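Long-range contacts in 6-phosphogluconate dehydrogenase (PDB 5U5G), which probably catalyses the NADP(H)-dependent reduction of 2-oxopropylphosphonate during fosfomycin biosynthesis in Pseudomonas syringae: residues V28-R33 / Q44-A49; L96-P101 / L172-N177. One frame throughout, in Å; residues are numbered along the deposited sequence.

Contact 1 of 2, residues V28-R33 / Q44-A49. With NAP (NADP nicotinamide-adenine-dinucleotide phosphate), chain E.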
loop_
_atom_site.group_PDB
_atom_site.type_symbol
_atom_site.label_atom_id
_atom_site.label_comp_id
_atom_site.label_asym_id
_atom_site.label_seq_id
_atom_site.Cartn_x
_atom_site.Cartn_y
_atom_site.Cartn_z
ATOM N N VAL A 28 31.506 -17.176 2.161
ATOM C CA VAL A 28 30.929 -16.671 0.917
ATOM C C VAL A 28 32.051 -16.289 -0.036
ATOM O O VAL A 28 32.911 -15.469 0.304
ATOM C CB VAL A 28 30.003 -15.460 1.145
ATOM C CG1 VAL A 28 29.291 -15.100 -0.157
ATOM C CG2 VAL A 28 28.990 -15.725 2.271
ATOM N N HIS A 29 32.025 -16.862 -1.234
ATOM C CA HIS A 29 32.897 -16.445 -2.323
ATOM C C HIS A 29 32.099 -15.579 -3.290
ATOM O O HIS A 29 30.983 -15.937 -3.675
ATOM C CB HIS A 29 33.494 -17.660 -3.026
ATOM C CG HIS A 29 34.483 -18.403 -2.183
ATOM N ND1 HIS A 29 35.605 -19.007 -2.705
ATOM C CD2 HIS A 29 34.530 -18.616 -0.846
ATOM C CE1 HIS A 29 36.291 -19.576 -1.731
ATOM N NE2 HIS A 29 35.661 -19.354 -0.592
ATOM N N VAL A 30 32.652 -14.437 -3.661
ATOM C CA VAL A 30 31.883 -13.425 -4.371
ATOM C C VAL A 30 32.574 -13.088 -5.680
ATOM O O VAL A 30 33.806 -13.115 -5.789
ATOM C CB VAL A 30 31.671 -12.155 -3.522
ATOM C CG1 VAL A 30 30.839 -12.491 -2.289
ATOM C CG2 VAL A 30 33.009 -11.518 -3.145
ATOM N N HIS A 31 31.751 -12.787 -6.682
ATOM C CA HIS A 31 32.196 -12.334 -7.989
ATOM C C HIS A 31 31.304 -11.206 -8.477
ATOM O O HIS A 31 30.080 -11.250 -8.316
ATOM C CB HIS A 31 32.170 -13.447 -9.029
ATOM C CG HIS A 31 32.526 -12.973 -10.400
ATOM N ND1 HIS A 31 33.822 -12.698 -10.775
ATOM C CD2 HIS A 31 31.753 -12.676 -11.472
ATOM C CE1 HIS A 31 33.835 -12.276 -12.029
ATOM N NE2 HIS A 31 32.592 -12.252 -12.473
ATOM N N ASN A 32 31.923 -10.209 -9.100
ATOM C CA ASN A 32 31.193 -9.137 -9.754
ATOM C C ASN A 32 32.038 -8.646 -10.922
ATOM O O ASN A 32 33.270 -8.706 -10.878
ATOM C CB ASN A 32 30.877 -7.986 -8.786
ATOM C CG ASN A 32 29.880 -6.984 -9.364
ATOM O OD1 ASN A 32 28.740 -7.330 -9.669
ATOM N ND2 ASN A 32 30.294 -5.730 -9.467
ATOM N N ARG A 33 31.360 -8.196 -11.978
ATOM C CA ARG A 33 32.047 -7.580 -13.107
ATOM C C ARG A 33 32.934 -6.425 -12.650
ATOM O O ARG A 33 34.075 -6.296 -13.094
ATOM C CB ARG A 33 31.021 -7.106 -14.142
ATOM C CG ARG A 33 31.590 -6.220 -15.234
ATOM C CD ARG A 33 30.500 -5.756 -16.214
ATOM N NE ARG A 33 29.431 -4.982 -15.570
ATOM C CZ ARG A 33 28.422 -4.429 -16.234
ATOM N NH1 ARG A 33 28.347 -4.564 -17.553
ATOM N NH2 ARG A 33 27.500 -3.735 -15.590
ATOM N N GLN A 44 35.154 -7.764 5.117
ATOM C CA GLN A 44 34.307 -8.394 6.119
ATOM C C GLN A 44 34.299 -9.917 6.035
ATOM O O GLN A 44 33.439 -10.552 6.650
ATOM C CB GLN A 44 32.892 -7.847 6.009
ATOM C CG GLN A 44 32.814 -6.356 6.286
ATOM C CD GLN A 44 31.503 -5.755 5.811
ATOM O OE1 GLN A 44 30.868 -6.278 4.901
ATOM N NE2 GLN A 44 31.089 -4.669 6.431
ATOM N N GLY A 45 35.232 -10.519 5.304
ATOM C CA GLY A 45 35.393 -11.961 5.311
ATOM C C GLY A 45 35.051 -12.690 4.024
ATOM O O GLY A 45 35.318 -13.896 3.941
ATOM N N ALA A 46 34.461 -12.032 3.025
ATOM C CA ALA A 46 34.199 -12.736 1.774
ATOM C C ALA A 46 35.506 -12.999 1.022
ATOM O O ALA A 46 36.524 -12.343 1.251
ATOM C CB ALA A 46 33.250 -11.938 0.892
ATOM N N VAL A 47 35.460 -13.974 0.111
ATOM C CA VAL A 47 36.612 -14.381 -0.695
ATOM C C VAL A 47 36.347 -14.009 -2.153
ATOM O O VAL A 47 35.333 -14.421 -2.734
ATOM C CB VAL A 47 36.893 -15.890 -0.564
ATOM C CG1 VAL A 47 38.085 -16.282 -1.423
ATOM C CG2 VAL A 47 37.128 -16.285 0.905
ATOM N N TRP A 48 37.273 -13.265 -2.757
ATOM C CA TRP A 48 37.111 -12.851 -4.146
ATOM C C TRP A 48 37.319 -14.022 -5.101
ATOM O O TRP A 48 38.316 -14.745 -5.006
ATOM C CB TRP A 48 38.095 -11.726 -4.480
ATOM C CG TRP A 48 38.104 -11.310 -5.933
ATOM C CD1 TRP A 48 39.124 -11.473 -6.831
ATOM C CD2 TRP A 48 37.043 -10.666 -6.649
ATOM N NE1 TRP A 48 38.768 -10.957 -8.058
ATOM C CE2 TRP A 48 37.495 -10.460 -7.976
ATOM C CE3 TRP A 48 35.754 -10.239 -6.301
ATOM C CZ2 TRP A 48 36.707 -9.844 -8.952
ATOM C CZ3 TRP A 48 34.968 -9.630 -7.283
ATOM C CH2 TRP A 48 35.452 -9.434 -8.588
ATOM N N ALA A 49 36.363 -14.213 -6.016
ATOM C CA ALA A 49 36.520 -15.102 -7.161
ATOM C C ALA A 49 36.638 -14.245 -8.414
ATOM O O ALA A 49 35.721 -13.455 -8.688
ATOM C CB ALA A 49 35.337 -16.073 -7.277
HETATM P PA NAP E . 22.288 -2.741 -9.389
HETATM O O1A NAP E . 22.128 -1.897 -10.599
HETATM O O2A NAP E . 22.543 -2.119 -8.038
HETATM O O5B NAP E . 23.463 -3.884 -9.653
HETATM C C5B NAP E . 23.171 -4.510 -10.879
HETATM C C4B NAP E . 24.059 -5.771 -10.950
HETATM O O4B NAP E . 23.949 -6.413 -12.219
HETATM C C3B NAP E . 25.557 -5.369 -10.700
HETATM O O3B NAP E . 26.203 -6.415 -10.041
HETATM C C2B NAP E . 26.079 -5.311 -12.149
HETATM O O2B NAP E . 27.387 -5.575 -12.299
HETATM C C1B NAP E . 25.263 -6.532 -12.733
HETATM N N9A NAP E . 25.249 -6.431 -14.179
HETATM C C8A NAP E . 24.428 -5.642 -15.010
HETATM N N7A NAP E . 24.724 -5.778 -16.332
HETATM C C5A NAP E . 25.790 -6.688 -16.338
HETATM C C6A NAP E . 26.555 -7.242 -17.379
HETATM N N6A NAP E . 26.305 -6.916 -18.689
HETATM N N1A NAP E . 27.564 -8.115 -17.128
HETATM C C2A NAP E . 27.778 -8.413 -15.809
HETATM N N3A NAP E . 27.137 -7.977 -14.716
HETATM C C4A NAP E . 26.129 -7.099 -15.009
HETATM O O3 NAP E . 20.826 -3.488 -9.430
HETATM P PN NAP E . 20.262 -3.940 -8.002
HETATM O O1N NAP E . 21.240 -4.698 -7.195
HETATM O O2N NAP E . 19.278 -2.956 -7.409
HETATM O O5D NAP E . 19.128 -5.178 -8.479
HETATM C C5D NAP E . 19.746 -6.350 -8.773
HETATM C C4D NAP E . 18.648 -7.380 -8.967
HETATM O O4D NAP E . 17.845 -7.477 -7.762
HETATM C C3D NAP E . 17.674 -6.894 -10.121
HETATM O O3D NAP E . 17.253 -8.014 -10.848
HETATM C C2D NAP E . 16.523 -6.274 -9.360
HETATM O O2D NAP E . 15.294 -6.366 -10.033
HETATM C C1D NAP E . 16.492 -7.212 -8.109
HETATM N N1N NAP E . 15.872 -6.559 -6.973
HETATM C C2N NAP E . 16.347 -5.320 -6.468
HETATM C C3N NAP E . 15.761 -4.796 -5.334
HETATM C C7N NAP E . 16.246 -3.536 -4.765
HETATM O O7N NAP E . 15.783 -3.053 -3.730
HETATM N N7N NAP E . 17.299 -2.871 -5.367
HETATM C C4N NAP E . 14.661 -5.516 -4.599
HETATM C C5N NAP E . 14.243 -6.771 -5.225
HETATM C C6N NAP E . 14.813 -7.228 -6.339
HETATM P P2B NAP E . 28.507 -4.123 -12.074
HETATM O O1X NAP E . 28.441 -4.020 -10.582
HETATM O O2X NAP E . 29.820 -4.632 -12.675
HETATM O O3X NAP E . 27.742 -3.096 -12.874
HETATM O O HOH W 1 33.517 -16.061 3.736
#
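V47 sits over one face of the H29 imidazole, its CB 3.6 Å from the ring centroid and 11° off the normal, a CH-pi contact in which CG1 lies by ND1 and CE1 and CG2 by CD2 and NE2. The two side chains run alongside each other, pointing the same way. Parallel backbone bonds join the strands: V47 N to V28 O, V30 N to V47 O and A49 N to V30 O. H31 adds a side-chain bond: with CG anti to the backbone N (chi1 176°), H31 ND1 donates to A49 O (2.9 Å), which lies in the ring plane and fixes the ring rotation. The W48 indole reaches forward alongside the backbone of 30-32, with N32 O at its edge, 3.2 Å from W48 CH2. V30 CG1 meets A46 CB at 4.0 Å. Where the strand ends, N32 OD1 accepts from the ribose O3B of NADP (2.7 Å) and ND2 donates to phosphate O1X, while R33 holds O2X through NE and O3X through NH2 (2.8 Å) and lays its guanidinium face on the adenine; such a grip on the 2'-phosphate is consistent with NADP preference. This edge beta-alpha-beta unit of the Rossmann fold, linked through helix 39-43, pairs on its inner side with strand 5-8 and packs between helix 12-23, which meets V28 and V30, and helix 52-58, which meets H29 and H31.

Contact 2 of 2, residues L96-P101 / L172-N177. With 7VD ((2-oxopropyl)phosphonic acid), chain F; NAP (NADP nicotinamide-adenine-dinucleotide phosphate), chain E.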
loop_
_atom_site.group_PDB
_atom_site.type_symbol
_atom_site.label_atom_id
_atom_site.label_comp_id
_atom_site.label_asym_id
_atom_site.label_seq_id
_atom_site.Cartn_x
_atom_site.Cartn_y
_atom_site.Cartn_z
ATOM N N LEU A 96 18.320 -14.732 -7.748
ATOM C CA LEU A 96 17.530 -13.751 -7.025
ATOM C C LEU A 96 17.140 -12.561 -7.883
ATOM O O LEU A 96 16.553 -11.606 -7.358
ATOM C CB LEU A 96 18.297 -13.255 -5.804
ATOM C CG LEU A 96 18.879 -14.328 -4.893
ATOM C CD1 LEU A 96 20.012 -13.716 -4.093
ATOM C CD2 LEU A 96 17.795 -14.878 -3.973
ATOM N N SER A 97 17.448 -12.596 -9.176
ATOM C CA SER A 97 17.157 -11.482 -10.067
ATOM C C SER A 97 15.689 -11.492 -10.474
ATOM O O SER A 97 15.001 -12.514 -10.409
ATOM C CB SER A 97 18.037 -11.546 -11.323
ATOM O OG SER A 97 19.387 -11.848 -10.977
ATOM N N THR A 98 15.215 -10.338 -10.919
ATOM C CA THR A 98 13.914 -10.253 -11.560
ATOM C C THR A 98 14.143 -10.276 -13.064
ATOM O O THR A 98 14.771 -9.367 -13.613
ATOM C CB THR A 98 13.149 -9.005 -11.124
ATOM O OG1 THR A 98 13.044 -9.006 -9.693
ATOM C CG2 THR A 98 11.753 -9.033 -11.723
ATOM N N ILE A 99 13.666 -11.340 -13.715
ATOM C CA ILE A 99 13.901 -11.576 -15.134
ATOM C C ILE A 99 12.595 -12.056 -15.752
ATOM O O ILE A 99 11.659 -12.443 -15.047
ATOM C CB ILE A 99 15.010 -12.626 -15.387
ATOM C CG1 ILE A 99 14.601 -13.970 -14.782
ATOM C CG2 ILE A 99 16.363 -12.180 -14.826
ATOM C CD1 ILE A 99 15.574 -15.095 -15.135
ATOM N N ALA A 100 12.552 -12.034 -17.085
ATOM C CA ALA A 100 11.368 -12.468 -17.817
ATOM C C ALA A 100 11.043 -13.928 -17.498
ATOM O O ALA A 100 11.955 -14.757 -17.379
ATOM C CB ALA A 100 11.593 -12.296 -19.319
ATOM N N PRO A 101 9.764 -14.266 -17.314
ATOM C CA PRO A 101 9.403 -15.659 -16.989
ATOM C C PRO A 101 9.878 -16.667 -18.025
ATOM O O PRO A 101 10.326 -17.755 -17.651
ATOM C CB PRO A 101 7.862 -15.606 -16.894
ATOM C CG PRO A 101 7.569 -14.162 -16.486
ATOM C CD PRO A 101 8.606 -13.353 -17.242
ATOM N N LEU A 172 4.673 -13.646 -10.700
ATOM C CA LEU A 172 4.148 -13.012 -9.494
ATOM C C LEU A 172 4.975 -11.793 -9.081
ATOM O O LEU A 172 4.421 -10.769 -8.652
ATOM C CB LEU A 172 4.104 -14.045 -8.371
ATOM C CG LEU A 172 3.021 -15.106 -8.588
ATOM C CD1 LEU A 172 3.328 -16.348 -7.771
ATOM C CD2 LEU A 172 1.664 -14.515 -8.215
ATOM N N LYS A 173 6.301 -11.894 -9.182
ATOM C CA LYS A 173 7.166 -10.783 -8.806
ATOM C C LYS A 173 6.902 -9.560 -9.675
ATOM O O LYS A 173 6.792 -8.440 -9.161
ATOM C CB LYS A 173 8.642 -11.213 -8.909
ATOM C CG LYS A 173 9.668 -10.048 -8.860
ATOM C CD LYS A 173 9.765 -9.425 -7.448
ATOM C CE LYS A 173 10.801 -8.258 -7.419
ATOM N NZ LYS A 173 10.681 -7.429 -6.172
ATOM N N ILE A 174 6.768 -9.764 -10.993
ATOM C CA ILE A 174 6.568 -8.648 -11.920
ATOM C C ILE A 174 5.244 -7.937 -11.631
ATOM O O ILE A 174 5.159 -6.701 -11.648
ATOM C CB ILE A 174 6.634 -9.165 -13.372
ATOM C CG1 ILE A 174 8.048 -9.660 -13.716
ATOM C CG2 ILE A 174 6.183 -8.094 -14.358
ATOM C CD1 ILE A 174 8.094 -10.519 -14.975
ATOM N N LEU A 175 4.193 -8.705 -11.368
ATOM C CA LEU A 175 2.909 -8.129 -10.975
ATOM C C LEU A 175 3.000 -7.424 -9.617
ATOM O O LEU A 175 2.406 -6.355 -9.422
ATOM C CB LEU A 175 1.864 -9.240 -10.937
ATOM C CG LEU A 175 0.731 -9.336 -11.962
ATOM C CD1 LEU A 175 0.910 -8.498 -13.206
ATOM C CD2 LEU A 175 0.498 -10.788 -12.316
ATOM N N ASN A 176 3.717 -8.023 -8.660
ATOM C CA ASN A 176 3.963 -7.352 -7.389
ATOM C C ASN A 176 4.578 -5.974 -7.607
ATOM O O ASN A 176 4.144 -4.979 -7.003
ATOM C CB ASN A 176 4.878 -8.207 -6.516
ATOM C CG ASN A 176 5.332 -7.478 -5.280
ATOM O OD1 ASN A 176 4.615 -7.452 -4.276
ATOM N ND2 ASN A 176 6.530 -6.878 -5.336
ATOM N N ASN A 177 5.566 -5.897 -8.504
ATOM C CA ASN A 177 6.317 -4.663 -8.700
ATOM C C ASN A 177 5.548 -3.634 -9.512
ATOM O O ASN A 177 5.776 -2.433 -9.343
ATOM C CB ASN A 177 7.656 -4.972 -9.359
ATOM C CG ASN A 177 8.675 -5.445 -8.360
ATOM O OD1 ASN A 177 8.329 -6.128 -7.388
ATOM N ND2 ASN A 177 9.927 -5.059 -8.565
HETATM P P1 7VD F . 11.358 -4.341 -3.764
HETATM C C1 7VD F . 12.381 -3.518 -5.016
HETATM O O2 7VD F . 10.337 -5.302 -4.326
HETATM O O3 7VD F . 12.199 -5.039 -2.721
HETATM O O4 7VD F . 10.674 -3.140 -3.159
HETATM C C6 7VD F . 12.281 -4.051 -6.423
HETATM O O7 7VD F . 12.134 -5.253 -6.642
HETATM C C8 7VD F . 12.371 -3.023 -7.518
HETATM P PA NAP E . 22.288 -2.741 -9.389
HETATM O O1A NAP E . 22.128 -1.897 -10.599
HETATM O O2A NAP E . 22.543 -2.119 -8.038
HETATM O O5B NAP E . 23.463 -3.884 -9.653
HETATM C C5B NAP E . 23.171 -4.510 -10.879
HETATM C C4B NAP E . 24.059 -5.771 -10.950
HETATM O O4B NAP E . 23.949 -6.413 -12.219
HETATM C C3B NAP E . 25.557 -5.369 -10.700
HETATM O O3B NAP E . 26.203 -6.415 -10.041
HETATM C C2B NAP E . 26.079 -5.311 -12.149
HETATM O O2B NAP E . 27.387 -5.575 -12.299
HETATM C C1B NAP E . 25.263 -6.532 -12.733
HETATM N N9A NAP E . 25.249 -6.431 -14.179
HETATM C C8A NAP E . 24.428 -5.642 -15.010
HETATM N N7A NAP E . 24.724 -5.778 -16.332
HETATM C C5A NAP E . 25.790 -6.688 -16.338
HETATM C C6A NAP E . 26.555 -7.242 -17.379
HETATM N N6A NAP E . 26.305 -6.916 -18.689
HETATM N N1A NAP E . 27.564 -8.115 -17.128
HETATM C C2A NAP E . 27.778 -8.413 -15.809
HETATM N N3A NAP E . 27.137 -7.977 -14.716
HETATM C C4A NAP E . 26.129 -7.099 -15.009
HETATM O O3 NAP E . 20.826 -3.488 -9.430
HETATM P PN NAP E . 20.262 -3.940 -8.002
HETATM O O1N NAP E . 21.240 -4.698 -7.195
HETATM O O2N NAP E . 19.278 -2.956 -7.409
HETATM O O5D NAP E . 19.128 -5.178 -8.479
HETATM C C5D NAP E . 19.746 -6.350 -8.773
HETATM C C4D NAP E . 18.648 -7.380 -8.967
HETATM O O4D NAP E . 17.845 -7.477 -7.762
HETATM C C3D NAP E . 17.674 -6.894 -10.121
HETATM O O3D NAP E . 17.253 -8.014 -10.848
HETATM C C2D NAP E . 16.523 -6.274 -9.360
HETATM O O2D NAP E . 15.294 -6.366 -10.033
HETATM C C1D NAP E . 16.492 -7.212 -8.109
HETATM N N1N NAP E . 15.872 -6.559 -6.973
HETATM C C2N NAP E . 16.347 -5.320 -6.468
HETATM C C3N NAP E . 15.761 -4.796 -5.334
HETATM C C7N NAP E . 16.246 -3.536 -4.765
HETATM O O7N NAP E . 15.783 -3.053 -3.730
HETATM N N7N NAP E . 17.299 -2.871 -5.367
HETATM C C4N NAP E . 14.661 -5.516 -4.599
HETATM C C5N NAP E . 14.243 -6.771 -5.225
HETATM C C6N NAP E . 14.813 -7.228 -6.339
HETATM P P2B NAP E . 28.507 -4.123 -12.074
HETATM O O1X NAP E . 28.441 -4.020 -10.582
HETATM O O2X NAP E . 29.820 -4.632 -12.675
HETATM O O3X NAP E . 27.742 -3.096 -12.874
#
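T98 and K173 cross at about a right angle where a loop of the Rossmann domain, following strand 92-95, meets the long helix 168-196, which carries K173 and N177, the two residues here that bind (2-oxopropyl)phosphonic acid. T98 OG1 lies against K173 CE at 3.3 Å, and T98 CG2 rests on CG of the same lysine at 3.7 Å, so hydroxyl and methyl both press on one side of the aliphatic chain. K173 leaves the helix with CG anti to the backbone N (chi1 166°), bends once at chi2 and then runs extended, which carries NZ beyond the threonine to the ketone O7 of (2-oxopropyl)phosphonic acid, 2.7 Å away. V123 O and N177 OD1 take further bonds from NZ and hold it in place. One residue further along the helix, I174 and P101, at the start of helix 101-113, reach toward each other, I174 CD1 to P101 CD at 3.7 Å; L245 and A246 of helix 236-247 pack on the same isoleucine. The loop also serves the cofactor, because T98 N donates to NADP O3D at 3.1 Å. From the second subunit, G213 N reaches N176 OD1, tying the helix to the dimer partner. The carboxamide of N177 is gripped at both ends: ND2 donates to ligand O7 (2.9 Å), while OD1 receives K173 NZ on a lone pair in its carbonyl plane and N176 ND2 at 2.8 Å.

In the fold
Contacts 1 and 2 hold opposite ends of one NADP. Their centres lie 26 Å apart and their nearest atoms about 10 Å, so they do not touch; the cofactor spans the gap. Residues 28-33 secure the adenosine and its 2'-phosphate just past the C-terminal end of strand 28-31, whereas 96-101 binds the ribose next to the nicotinamide, and 172-177 brings in the second ligand from the helical domain. K241 bonds to both NADP and T98 O. In this complex the ketone carbon of (2-oxopropyl)phosphonic acid, 7VD C6, lies 3.3 Å from NAP C4N of the nicotinamide, a spacing consistent with hydride transfer to that carbon.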